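Secreted protein of unknown function DUF1311 (Pseudomonas putida, PDB 3GI7) is of unknown function but, as a secreted member of the LprI family, possibly acts as a lysozyme inhibitor. Local coordinates at residues A53-M56 / S57-A61. Numbering follows the deposited sequence. Where two conformers were deposited one is given.
Sequences AGLM and SRIEA. With SO4 (sulfate ion), chain D.
Gly54 and Arg58 meet at the first turn of helix 55-77, where the carbonyl of the N-cap glycine receives the first of three successive backbone hydrogen bonds, each from the N-H of residue i+4 to the carbonyl of residue i. Arg58 N lies 2.9 Å from Gly54 O, Ile59 N 3.1 Å from Leu55 O, and Glu60 N 2.9 Å from Met56 O. The bond at the N-cap is the most bent of the three (N-H...O 149°) and the one to Met56 O the straightest (165°). Gly54 enters the turn with a positive phi, a backbone shape that glycine adopts readily.

The aliphatic part of Arg58 runs back past this cap. CG is anti to Arg58's own carbonyl carbon (chi1 -80°), which leaves it 3.2 Å from Gly54 O, and the chain then stretches out from CG to NE, bringing the guanidinium alongside the first turn, level with Gly54 and Leu55. There a sulfate ion, probably taken up from the crystallisation liquor, sits at the guanidinium edge with its sulfur in plane. NH2 gives sulfate O2 a weak hydrogen bond of 3.5 Å; the separation of NE from O4 is implausibly short, so the exact placing of the anion is doubtful.

Apolar packing gathers on another side of the turn. Ile59 CD1 lies 4.3 Å from Leu55 CD1 and 4.4 Å from the selenium of Met56, a selenomethionine whose chain bends at chi2 and chi3.

Leu55 and Ile59 carry this apolar side onto Met45 of helix 17-49, and Ile59 and Glu60 also touch Tyr38 there. Val76 of the second subunit packs on Arg58 and Ile59, and His79 of that subunit on Leu55, so the helix start packs against both helix 17-49 and a second subunit.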
ATOM      1  N   ALA A  53      12.235 -23.117 -13.680  1.00 22.30           N
ATOM      2  CA  ALA A  53      11.047 -23.881 -14.097  1.00 21.37           C
ATOM      3  C   ALA A  53       9.827 -23.325 -13.332  1.00 20.80           C
ATOM      4  O   ALA A  53       9.895 -23.162 -12.118  1.00 20.91           O
ATOM      5  CB  ALA A  53      11.208 -25.405 -13.834  1.00 23.15           C
ATOM      6  N   GLY A  54       8.817 -22.909 -14.088  1.00 20.39           N
ATOM      7  CA  GLY A  54       7.547 -22.456 -13.565  1.00 23.86           C
ATOM      8  C   GLY A  54       7.469 -21.008 -13.145  1.00 23.71           C
ATOM      9  O   GLY A  54       6.377 -20.513 -12.877  1.00 25.11           O
ATOM     10  N   LEU A  55       8.611 -20.325 -13.092  1.00 22.33           N
ATOM     11  CA  LEU A  55       8.666 -19.016 -12.496  1.00 21.85           C
ATOM     12  C   LEU A  55       7.931 -18.005 -13.319  1.00 21.67           C
ATOM     13  O   LEU A  55       7.082 -17.287 -12.786  1.00 20.33           O
ATOM     14  CB  LEU A  55      10.106 -18.579 -12.255  1.00 21.59           C
ATOM     15  CG  LEU A  55      10.310 -17.259 -11.507  1.00 20.66           C
ATOM     16  CD1 LEU A  55       9.472 -17.178 -10.200  1.00 18.54           C
ATOM     17  CD2 LEU A  55      11.814 -17.008 -11.238  1.00 20.35           C
HETATM   18  N   MSE A  56       8.241 -17.921 -14.613  1.00 21.22           N
HETATM   19  CA  MSE A  56       7.619 -16.874 -15.426  1.00 22.40           C
HETATM   20  C   MSE A  56       6.120 -17.185 -15.575  1.00 19.60           C
HETATM   21  O   MSE A  56       5.321 -16.265 -15.533  1.00 19.41           O
HETATM   22  CB  MSE A  56       8.294 -16.701 -16.795  1.00 26.62           C
HETATM   23  CG  MSE A  56       9.807 -16.575 -16.740  1.00 30.87           C
HETATM   24 SE   MSE A  56      10.445 -15.106 -15.605  0.75 35.22          SE
HETATM   25  CE  MSE A  56      12.105 -16.122 -15.003  1.00 22.25           C
ATOM     26  N   SER A  57       5.737 -18.458 -15.697  1.00 19.49           N
ATOM     27  CA  SER A  57       4.317 -18.808 -15.798  0.50 21.81           C
ATOM     28  C   SER A  57       3.558 -18.420 -14.520  1.00 21.35           C
ATOM     29  O   SER A  57       2.405 -17.980 -14.584  1.00 22.07           O
ATOM     30  CB  SER A  57       4.119 -20.294 -16.107  0.50 22.79           C
ATOM     31  OG  SER A  57       4.463 -20.559 -17.459  0.50 21.36           O
ATOM     32  N   ARG A  58       4.204 -18.588 -13.370  1.00 18.58           N
ATOM     33  CA  ARG A  58       3.581 -18.198 -12.081  1.00 20.39           C
ATOM     34  C   ARG A  58       3.379 -16.700 -11.993  1.00 18.65           C
ATOM     35  O   ARG A  58       2.330 -16.234 -11.484  1.00 17.45           O
ATOM     36  CB  ARG A  58       4.392 -18.676 -10.913  1.00 18.93           C
ATOM     37  CG  ARG A  58       4.175 -20.139 -10.564  1.00 26.86           C
ATOM     38  CD  ARG A  58       5.264 -20.523  -9.587  1.00 30.15           C
ATOM     39  NE  ARG A  58       5.057 -21.833  -8.993  1.00 35.49           N
ATOM     40  CZ  ARG A  58       5.955 -22.477  -8.254  1.00 40.15           C
ATOM     41  NH1 ARG A  58       7.177 -21.967  -8.033  1.00 40.86           N
ATOM     42  NH2 ARG A  58       5.629 -23.660  -7.750  1.00 46.93           N
ATOM     43  N   ILE A  59       4.356 -15.935 -12.481  1.00 16.77           N
ATOM     44  CA  ILE A  59       4.249 -14.481 -12.498  1.00 18.14           C
ATOM     45  C   ILE A  59       3.115 -14.036 -13.426  1.00 21.10           C
ATOM     46  O   ILE A  59       2.297 -13.189 -13.061  1.00 18.93           O
ATOM     47  CB  ILE A  59       5.577 -13.779 -12.897  1.00 18.20           C
ATOM     48  CG1 ILE A  59       6.624 -14.005 -11.793  1.00 21.40           C
ATOM     49  CG2 ILE A  59       5.350 -12.246 -13.203  1.00 18.63           C
ATOM     50  CD1 ILE A  59       8.072 -13.717 -12.231  1.00 19.19           C
ATOM     51  N   GLU A  60       3.034 -14.657 -14.604  1.00 20.94           N
ATOM     52  CA  GLU A  60       1.956 -14.361 -15.542  1.00 19.71           C
ATOM     53  C   GLU A  60       0.581 -14.760 -14.993  1.00 19.73           C
ATOM     54  O   GLU A  60      -0.356 -13.971 -15.102  1.00 20.50           O
ATOM     55  CB  GLU A  60       2.241 -15.053 -16.881  1.00 21.72           C
ATOM     56  CG  GLU A  60       1.273 -14.679 -17.952  1.00 21.96           C
ATOM     57  CD  GLU A  60       1.675 -15.361 -19.266  1.00 33.75           C
ATOM     58  OE1 GLU A  60       1.825 -16.589 -19.275  1.00 42.67           O
ATOM     59  OE2 GLU A  60       1.917 -14.648 -20.227  1.00 32.46           O
ATOM     60  N   ALA A  61       0.475 -15.922 -14.340  1.00 19.94           N
ATOM     61  CA  ALA A  61      -0.788 -16.371 -13.755  1.00 22.42           C
ATOM     62  C   ALA A  61      -1.272 -15.409 -12.667  1.00 20.43           C
ATOM     63  O   ALA A  61      -2.450 -15.063 -12.621  1.00 21.09           O
ATOM     64  CB  ALA A  61      -0.680 -17.801 -13.197  1.00 20.17           C
TER
HETATM   65  S   SO4 D 202       2.072 -23.798  -9.187  0.50 59.25           S
HETATM   66  O1  SO4 D 202       0.697 -23.331  -9.357  0.50 54.54           O
HETATM   67  O2  SO4 D 202       2.272 -24.510  -7.929  0.50 51.44           O
HETATM   68  O3  SO4 D 202       2.393 -24.697 -10.287  0.50 55.93           O
HETATM   69  O4  SO4 D 202       2.931 -22.626  -9.225  0.50 45.85           O